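Local coordinates for type III effector HopU1 (Pseudomonas syringae pv. tomato, PDB 3U0J), which probably transfers ADP-ribose from NAD+ to arginine side chains of target proteins, as a bacterial type III effector that targets plant immunity, at residues A[44-54]-A[88-97]; A[178-186]-A[254-265]. All coordinates share one frame; numbering follows the deposited sequence.

Following the chain from the N terminus, helix 41-52 comes first; two short helices later, interaction 1 (44-54 with 88-97) closes a loop by packing it against helix 89-99. The chain then runs through helix 145-162 and strand 167-172 before helix 176-188 opens interaction 2. That contact (178-186 with 254-265) closes a longer, strand-rich loop, laying the helix on the ends of strands 248-257 and 263-269. The two loops stand in series, neither nested nor crossing. Their centres are about 38 Å apart, on opposite sides of the chain's centre: interaction 1 ties together the N-terminal helices, interaction 2 fastens a helix to the five-stranded mixed sheet.

Interaction 1 of 2, residues A[44-54]-A[88-97]; sequences RHDFYRFAARL and YPEECSAIYM
With its CG beside the backbone N and its chain bent at chi3, R44 brings its guanidinium flat over the ring of Y88, the N-cap residue of helix 89-97. The planes are 4° apart and R44 CZ lies 3.7 Å from the ring centroid, a stacked cation-pi pair; R44 CD adds a CH-pi contact to the same face. E90 approaches R44 without a direct bond. One water takes the N-H of R44 NE and donates a longer bond to E90 OE2; a second water donates a good bond to that oxygen and a weak one to R44 O.

F47 swings the other way, CG anti to the backbone N (chi1 179°), which sends its ring as a knob into the hole formed by E90, S93, A94 and M97. One ring face looks onto E90 O, 3.4 Å from F47 CE2, S93 CB sits at the edge, and F47 CE1 meets A94 CB at 3.6 Å. Beyond it, M97 SD makes an oblique Met-aromatic contact with F47 and touches A51 CB, while M97 CE meets L54 CD1 tip to tip. Two helix segments, 42° from parallel, are thus joined by one phenylalanine knob in a hole of helix 89-99, with an arginine-tyrosine stack at its N-terminal end.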
# COMPACT_ATOMS: atom_id res chain seq x y z
N ARG A 44 11.38 -15.05 4.67
CA ARG A 44 11.30 -15.20 3.22
C ARG A 44 10.81 -16.58 2.81
O ARG A 44 10.17 -16.73 1.78
CB ARG A 44 12.62 -14.84 2.56
CG ARG A 44 12.99 -13.37 2.69
CD ARG A 44 14.19 -12.95 1.81
NE ARG A 44 15.45 -13.49 2.32
CZ ARG A 44 16.13 -12.98 3.35
NH1 ARG A 44 15.67 -11.91 4.00
NH2 ARG A 44 17.26 -13.56 3.75
N HIS A 45 11.09 -17.60 3.62
CA HIS A 45 10.52 -18.91 3.34
C HIS A 45 9.01 -18.94 3.67
O HIS A 45 8.19 -19.49 2.93
CB HIS A 45 11.24 -19.98 4.16
CG HIS A 45 12.41 -20.60 3.47
ND1 HIS A 45 13.72 -20.31 3.80
CD2 HIS A 45 12.47 -21.52 2.48
CE1 HIS A 45 14.53 -21.01 3.03
NE2 HIS A 45 13.79 -21.75 2.22
N ASP A 46 8.68 -18.36 4.82
CA ASP A 46 7.30 -18.25 5.25
C ASP A 46 6.52 -17.64 4.10
O ASP A 46 5.53 -18.22 3.62
CB ASP A 46 7.23 -17.32 6.46
CG ASP A 46 7.72 -17.97 7.72
OD1 ASP A 46 7.94 -19.20 7.70
OD2 ASP A 46 7.88 -17.24 8.75
N PHE A 47 6.98 -16.48 3.63
CA PHE A 47 6.29 -15.77 2.56
C PHE A 47 6.04 -16.60 1.31
O PHE A 47 4.94 -16.61 0.76
CB PHE A 47 7.03 -14.51 2.17
CG PHE A 47 6.35 -13.77 1.06
CD1 PHE A 47 5.28 -12.91 1.33
CD2 PHE A 47 6.74 -13.96 -0.27
CE1 PHE A 47 4.64 -12.24 0.30
CE2 PHE A 47 6.11 -13.28 -1.30
CZ PHE A 47 5.06 -12.42 -1.03
N TYR A 48 7.08 -17.28 0.84
CA TYR A 48 6.95 -18.14 -0.32
C TYR A 48 5.82 -19.17 -0.12
O TYR A 48 4.98 -19.36 -1.01
CB TYR A 48 8.26 -18.85 -0.63
CG TYR A 48 8.09 -19.81 -1.76
CD1 TYR A 48 8.06 -19.35 -3.06
CD2 TYR A 48 7.90 -21.16 -1.54
CE1 TYR A 48 7.87 -20.22 -4.12
CE2 TYR A 48 7.70 -22.05 -2.60
CZ TYR A 48 7.69 -21.56 -3.89
OH TYR A 48 7.50 -22.42 -4.96
N ARG A 49 5.79 -19.82 1.03
CA ARG A 49 4.75 -20.80 1.31
C ARG A 49 3.38 -20.14 1.45
O ARG A 49 2.37 -20.72 1.07
CB ARG A 49 5.06 -21.61 2.59
CG ARG A 49 5.93 -22.86 2.36
CD ARG A 49 5.58 -23.61 1.06
NE ARG A 49 6.72 -24.41 0.61
CZ ARG A 49 6.75 -25.10 -0.52
NH1 ARG A 49 5.68 -25.11 -1.32
NH2 ARG A 49 7.84 -25.80 -0.85
N PHE A 50 3.36 -18.93 2.00
CA PHE A 50 2.12 -18.18 2.14
C PHE A 50 1.59 -17.89 0.78
O PHE A 50 0.41 -18.15 0.49
CB PHE A 50 2.35 -16.85 2.86
CG PHE A 50 1.26 -15.82 2.63
CD1 PHE A 50 0.09 -15.84 3.37
CD2 PHE A 50 1.41 -14.83 1.67
CE1 PHE A 50 -0.93 -14.88 3.15
CE2 PHE A 50 0.41 -13.89 1.45
CZ PHE A 50 -0.76 -13.92 2.20
N ALA A 51 2.46 -17.35 -0.07
CA ALA A 51 2.04 -16.88 -1.38
C ALA A 51 1.68 -18.03 -2.30
O ALA A 51 0.94 -17.86 -3.29
CB ALA A 51 3.13 -16.02 -2.01
N ALA A 52 2.22 -19.21 -1.99
CA ALA A 52 2.06 -20.34 -2.89
C ALA A 52 0.65 -20.84 -2.78
O ALA A 52 0.13 -21.49 -3.70
CB ALA A 52 3.05 -21.43 -2.56
N ARG A 53 0.02 -20.53 -1.65
CA ARG A 53 -1.35 -20.96 -1.39
C ARG A 53 -2.41 -19.99 -1.90
O ARG A 53 -3.58 -20.34 -1.92
CB ARG A 53 -1.56 -21.20 0.10
CG ARG A 53 -1.17 -22.60 0.59
CD ARG A 53 -1.70 -22.83 2.01
NE ARG A 53 -1.39 -21.67 2.86
CZ ARG A 53 -0.35 -21.60 3.68
NH1 ARG A 53 0.48 -22.64 3.79
NH2 ARG A 53 -0.14 -20.49 4.40
N LEU A 54 -2.01 -18.78 -2.29
CA LEU A 54 -2.97 -17.82 -2.82
C LEU A 54 -3.62 -18.32 -4.11
O LEU A 54 -3.01 -19.03 -4.90
CB LEU A 54 -2.32 -16.46 -3.09
CG LEU A 54 -1.68 -15.69 -1.93
CD1 LEU A 54 -0.98 -14.41 -2.43
CD2 LEU A 54 -2.72 -15.38 -0.92
N TYR A 88 15.06 -8.36 -1.82
CA TYR A 88 14.83 -9.73 -2.21
C TYR A 88 13.64 -9.92 -3.15
O TYR A 88 12.75 -9.07 -3.21
CB TYR A 88 14.67 -10.59 -0.97
CG TYR A 88 15.95 -10.72 -0.18
CD1 TYR A 88 16.83 -11.76 -0.43
CD2 TYR A 88 16.28 -9.80 0.80
CE1 TYR A 88 18.01 -11.88 0.29
CE2 TYR A 88 17.45 -9.91 1.53
CZ TYR A 88 18.31 -10.96 1.27
OH TYR A 88 19.48 -11.07 1.99
N PRO A 89 13.64 -11.01 -3.93
CA PRO A 89 12.52 -11.34 -4.82
C PRO A 89 11.22 -11.54 -4.04
O PRO A 89 10.14 -11.18 -4.50
CB PRO A 89 12.95 -12.65 -5.45
CG PRO A 89 14.43 -12.59 -5.44
CD PRO A 89 14.80 -11.88 -4.17
N GLU A 90 11.33 -12.10 -2.85
CA GLU A 90 10.16 -12.28 -2.01
C GLU A 90 9.55 -10.90 -1.69
O GLU A 90 8.33 -10.77 -1.59
CB GLU A 90 10.50 -13.07 -0.73
CG GLU A 90 10.91 -14.53 -0.98
CD GLU A 90 12.40 -14.73 -1.35
OE1 GLU A 90 13.12 -13.75 -1.65
OE2 GLU A 90 12.86 -15.90 -1.33
N GLU A 91 10.38 -9.88 -1.58
CA GLU A 91 9.89 -8.55 -1.27
C GLU A 91 9.26 -7.90 -2.49
O GLU A 91 8.17 -7.31 -2.41
CB GLU A 91 11.00 -7.68 -0.68
CG GLU A 91 11.24 -7.97 0.79
CD GLU A 91 12.68 -7.79 1.23
OE1 GLU A 91 13.56 -7.61 0.37
OE2 GLU A 91 12.92 -7.82 2.46
N CYS A 92 9.93 -8.01 -3.62
CA CYS A 92 9.31 -7.52 -4.85
C CYS A 92 7.94 -8.14 -5.02
O CYS A 92 6.97 -7.44 -5.29
CB CYS A 92 10.19 -7.82 -6.06
SG CYS A 92 11.72 -6.92 -6.01
N SER A 93 7.87 -9.46 -4.84
CA SER A 93 6.62 -10.21 -5.00
C SER A 93 5.53 -9.73 -4.05
O SER A 93 4.36 -9.65 -4.42
CB SER A 93 6.87 -11.72 -4.80
OG SER A 93 7.85 -12.19 -5.70
N ALA A 94 5.91 -9.42 -2.81
CA ALA A 94 4.95 -8.94 -1.84
C ALA A 94 4.40 -7.60 -2.33
O ALA A 94 3.20 -7.36 -2.30
CB ALA A 94 5.57 -8.83 -0.50
N ILE A 95 5.27 -6.72 -2.82
CA ILE A 95 4.76 -5.45 -3.34
C ILE A 95 3.83 -5.71 -4.52
O ILE A 95 2.70 -5.22 -4.56
CB ILE A 95 5.86 -4.54 -3.82
CG1 ILE A 95 6.68 -4.01 -2.65
CG2 ILE A 95 5.27 -3.39 -4.61
CD1 ILE A 95 7.95 -3.36 -3.12
N TYR A 96 4.31 -6.48 -5.48
CA TYR A 96 3.51 -6.82 -6.66
C TYR A 96 2.14 -7.34 -6.26
O TYR A 96 1.12 -6.80 -6.68
CB TYR A 96 4.24 -7.85 -7.53
CG TYR A 96 3.55 -8.16 -8.84
CD1 TYR A 96 2.51 -9.08 -8.91
CD2 TYR A 96 3.96 -7.55 -10.02
CE1 TYR A 96 1.88 -9.38 -10.12
CE2 TYR A 96 3.35 -7.84 -11.23
CZ TYR A 96 2.31 -8.75 -11.28
OH TYR A 96 1.68 -9.03 -12.49
N MET A 97 2.12 -8.38 -5.42
CA MET A 97 0.87 -9.05 -5.06
C MET A 97 -0.06 -8.11 -4.32
O MET A 97 -1.28 -8.21 -4.45
CB MET A 97 1.14 -10.29 -4.21
CG MET A 97 1.71 -11.44 -5.01
SD MET A 97 2.14 -12.85 -3.98
CE MET A 97 1.63 -14.11 -5.12
O HOH W 1 12.35 -18.28 -0.04
O HOH W 2 15.67 -15.30 -0.02

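Interaction 2 of 2, residues A[178-186]-A[254-265]; sequences TIARLYHLF and HASALSEGKHLF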
# COMPACT_ATOMS: atom_id res chain seq x y z
N THR A 178 -18.32 10.61 6.18
CA THR A 178 -16.87 10.62 5.99
C THR A 178 -16.30 12.04 5.83
O THR A 178 -15.35 12.42 6.52
CB THR A 178 -16.44 9.73 4.78
OG1 THR A 178 -16.85 8.37 5.01
CG2 THR A 178 -14.93 9.78 4.59
N ILE A 179 -16.89 12.82 4.95
CA ILE A 179 -16.45 14.20 4.75
C ILE A 179 -16.45 14.99 6.06
O ILE A 179 -15.46 15.64 6.41
CB ILE A 179 -17.34 14.94 3.70
CG1 ILE A 179 -17.16 14.31 2.31
CG2 ILE A 179 -17.02 16.41 3.66
CD1 ILE A 179 -18.20 14.73 1.30
N ALA A 180 -17.56 14.91 6.79
CA ALA A 180 -17.70 15.57 8.08
C ALA A 180 -16.58 15.19 9.07
O ALA A 180 -16.05 16.04 9.81
CB ALA A 180 -19.06 15.25 8.67
N ARG A 181 -16.20 13.91 9.07
CA ARG A 181 -15.16 13.47 9.98
C ARG A 181 -13.86 14.19 9.69
O ARG A 181 -13.16 14.63 10.61
CB ARG A 181 -14.95 11.97 9.91
CG ARG A 181 -13.91 11.47 10.88
CD ARG A 181 -13.61 10.02 10.62
NE ARG A 181 -14.78 9.20 10.91
CZ ARG A 181 -15.12 8.11 10.23
NH1 ARG A 181 -14.37 7.71 9.19
NH2 ARG A 181 -16.21 7.41 10.58
N LEU A 182 -13.52 14.32 8.42
CA LEU A 182 -12.25 14.92 8.05
C LEU A 182 -12.24 16.39 8.43
O LEU A 182 -11.27 16.87 9.02
CB LEU A 182 -11.97 14.74 6.57
CG LEU A 182 -11.71 13.27 6.26
CD1 LEU A 182 -11.64 13.00 4.77
CD2 LEU A 182 -10.43 12.85 6.95
N TYR A 183 -13.32 17.10 8.10
CA TYR A 183 -13.39 18.51 8.48
C TYR A 183 -13.29 18.59 9.99
O TYR A 183 -12.60 19.44 10.53
CB TYR A 183 -14.67 19.17 8.00
CG TYR A 183 -14.62 19.66 6.56
CD1 TYR A 183 -13.85 20.76 6.21
CD2 TYR A 183 -15.36 19.05 5.58
CE1 TYR A 183 -13.81 21.21 4.91
CE2 TYR A 183 -15.33 19.49 4.28
CZ TYR A 183 -14.55 20.57 3.95
OH TYR A 183 -14.53 21.00 2.65
N HIS A 184 -13.94 17.65 10.68
CA HIS A 184 -13.82 17.61 12.13
C HIS A 184 -12.38 17.43 12.63
O HIS A 184 -11.92 18.13 13.52
CB HIS A 184 -14.72 16.54 12.72
CG HIS A 184 -14.69 16.50 14.21
ND1 HIS A 184 -15.20 17.53 14.98
CD2 HIS A 184 -14.20 15.58 15.07
CE1 HIS A 184 -15.03 17.23 16.26
NE2 HIS A 184 -14.43 16.05 16.34
N LEU A 185 -11.67 16.45 12.06
CA LEU A 185 -10.29 16.20 12.44
C LEU A 185 -9.48 17.47 12.26
O LEU A 185 -8.71 17.87 13.15
CB LEU A 185 -9.71 15.08 11.58
CG LEU A 185 -9.51 13.69 12.18
CD1 LEU A 185 -10.32 13.51 13.42
CD2 LEU A 185 -9.83 12.59 11.17
N PHE A 186 -9.68 18.09 11.10
CA PHE A 186 -9.04 19.36 10.76
C PHE A 186 -9.33 20.45 11.80
O PHE A 186 -8.41 21.07 12.35
CB PHE A 186 -9.53 19.83 9.40
CG PHE A 186 -9.04 21.19 9.03
CD1 PHE A 186 -9.93 22.23 8.81
CD2 PHE A 186 -7.68 21.44 8.93
CE1 PHE A 186 -9.48 23.50 8.46
CE2 PHE A 186 -7.20 22.72 8.57
CZ PHE A 186 -8.10 23.75 8.34
N HIS A 254 -4.79 22.04 5.63
CA HIS A 254 -5.89 22.83 5.06
C HIS A 254 -7.03 21.91 4.63
O HIS A 254 -6.82 20.73 4.41
CB HIS A 254 -5.41 23.64 3.84
CG HIS A 254 -4.11 24.35 4.07
ND1 HIS A 254 -4.02 25.53 4.79
CD2 HIS A 254 -2.84 24.06 3.68
CE1 HIS A 254 -2.76 25.92 4.83
NE2 HIS A 254 -2.02 25.05 4.16
N ALA A 255 -8.23 22.45 4.51
CA ALA A 255 -9.39 21.66 4.12
C ALA A 255 -10.44 22.58 3.53
O ALA A 255 -10.89 23.51 4.18
CB ALA A 255 -9.95 20.93 5.32
N SER A 256 -10.77 22.35 2.28
CA SER A 256 -11.61 23.24 1.55
C SER A 256 -12.42 22.57 0.47
O SER A 256 -12.17 21.48 0.10
CB SER A 256 -10.74 24.32 0.94
OG SER A 256 -9.65 23.76 0.27
N ALA A 257 -13.40 23.25 -0.05
CA ALA A 257 -14.21 22.72 -1.11
C ALA A 257 -13.60 22.96 -2.45
O ALA A 257 -12.72 23.74 -2.59
CB ALA A 257 -15.53 23.31 -1.06
N LEU A 258 -14.09 22.23 -3.42
CA LEU A 258 -13.74 22.35 -4.81
C LEU A 258 -15.04 22.42 -5.56
O LEU A 258 -15.97 22.97 -5.11
CB LEU A 258 -12.97 21.14 -5.25
CG LEU A 258 -11.76 20.70 -4.45
CD1 LEU A 258 -11.28 19.38 -4.90
CD2 LEU A 258 -10.68 21.66 -4.60
N SER A 259 -15.13 21.83 -6.71
CA SER A 259 -16.39 21.85 -7.42
C SER A 259 -17.45 21.10 -6.65
O SER A 259 -17.22 20.80 -5.53
CB SER A 259 -16.14 21.15 -8.72
OG SER A 259 -14.79 20.75 -8.75
N GLU A 260 -18.60 20.79 -7.22
CA GLU A 260 -19.52 19.83 -6.64
C GLU A 260 -19.64 20.36 -5.20
O GLU A 260 -19.78 21.58 -5.04
CB GLU A 260 -18.93 18.43 -6.70
CG GLU A 260 -19.58 17.49 -7.70
CD GLU A 260 -18.82 17.39 -9.03
OE1 GLU A 260 -18.15 18.38 -9.44
OE2 GLU A 260 -18.89 16.31 -9.67
N GLY A 261 -19.57 19.53 -4.15
CA GLY A 261 -19.49 18.08 -4.18
C GLY A 261 -18.14 17.51 -3.77
O GLY A 261 -18.04 16.45 -3.15
N LYS A 262 -17.08 18.22 -4.13
CA LYS A 262 -15.73 17.71 -3.94
C LYS A 262 -15.00 18.47 -2.85
O LYS A 262 -15.24 19.67 -2.63
CB LYS A 262 -14.95 17.77 -5.26
CG LYS A 262 -15.65 17.10 -6.43
CD LYS A 262 -14.69 16.58 -7.49
CE LYS A 262 -15.45 15.75 -8.51
NZ LYS A 262 -14.63 14.66 -9.05
N HIS A 263 -14.10 17.77 -2.18
CA HIS A 263 -13.34 18.39 -1.11
C HIS A 263 -11.86 18.05 -1.19
O HIS A 263 -11.48 17.00 -1.69
CB HIS A 263 -13.92 17.99 0.24
CG HIS A 263 -15.39 18.22 0.33
ND1 HIS A 263 -15.93 19.33 0.93
CD2 HIS A 263 -16.43 17.50 -0.15
CE1 HIS A 263 -17.25 19.28 0.84
NE2 HIS A 263 -17.58 18.18 0.18
N LEU A 264 -11.04 18.97 -0.72
CA LEU A 264 -9.62 18.78 -0.79
C LEU A 264 -9.07 18.92 0.60
O LEU A 264 -9.25 19.95 1.24
CB LEU A 264 -9.00 19.84 -1.70
CG LEU A 264 -7.49 20.01 -1.55
CD1 LEU A 264 -6.75 18.81 -2.10
CD2 LEU A 264 -7.02 21.24 -2.25
N PHE A 265 -8.38 17.89 1.08
CA PHE A 265 -7.64 18.01 2.34
C PHE A 265 -6.16 17.96 2.07
O PHE A 265 -5.66 17.06 1.39
CB PHE A 265 -8.05 16.92 3.32
CG PHE A 265 -9.50 16.87 3.55
CD1 PHE A 265 -10.06 17.61 4.57
CD2 PHE A 265 -10.32 16.14 2.70
CE1 PHE A 265 -11.43 17.60 4.76
CE2 PHE A 265 -11.68 16.12 2.88
CZ PHE A 265 -12.24 16.86 3.92
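F265 and Y183 meet edge to face: the edge of the F265 ring points at the face of Y183, centroids 5.2 Å apart and planes at 64°. F265 also turns a face of its own to the helix, where L182 CB lies 3.4 Å from F265 CZ in a CH-pi contact. L182 CD1 meets the same ring at F265 CE2.

Y183 carries the polar part of the contact. Its CG stands beside the backbone N, and the ring runs out from the helix over the two strands until Y183 OH reaches H263 ND1 at 2.8 Å. This hydrogen bond lies at the edge of the imidazole, in its plane; either partner could supply the proton. The two rings are nearly perpendicular, and the bond restrains how the histidine can turn. I179 completes its setting: I179 CG2 sits over the centre of one imidazole face, 3.9 Å from the H263 centroid, and I179 CD1 touches H263 CD2. Y183, H263 and F265 thus make an aromatic cluster.

A255 CB touches two helix side chains. It lies over one face of F186, 3.7 Å from F186 CD1, and also meets Y183 CE1 at 3.9 Å. F186 extends past it to H254, whose CA touches F186 CE2.

The 178-186 segment of helix 176-188 runs at 141° to 254-257 and 37° to 263-265, the two arms of a beta-hairpin with its turn at 258-262, part of the mixed sheet in the ADP-ribosyltransferase family region. Strand 218-224 flanks 263-269 on its other side and extends the helix's seat, with I218 touching I179 and F265, and F220 touching L182.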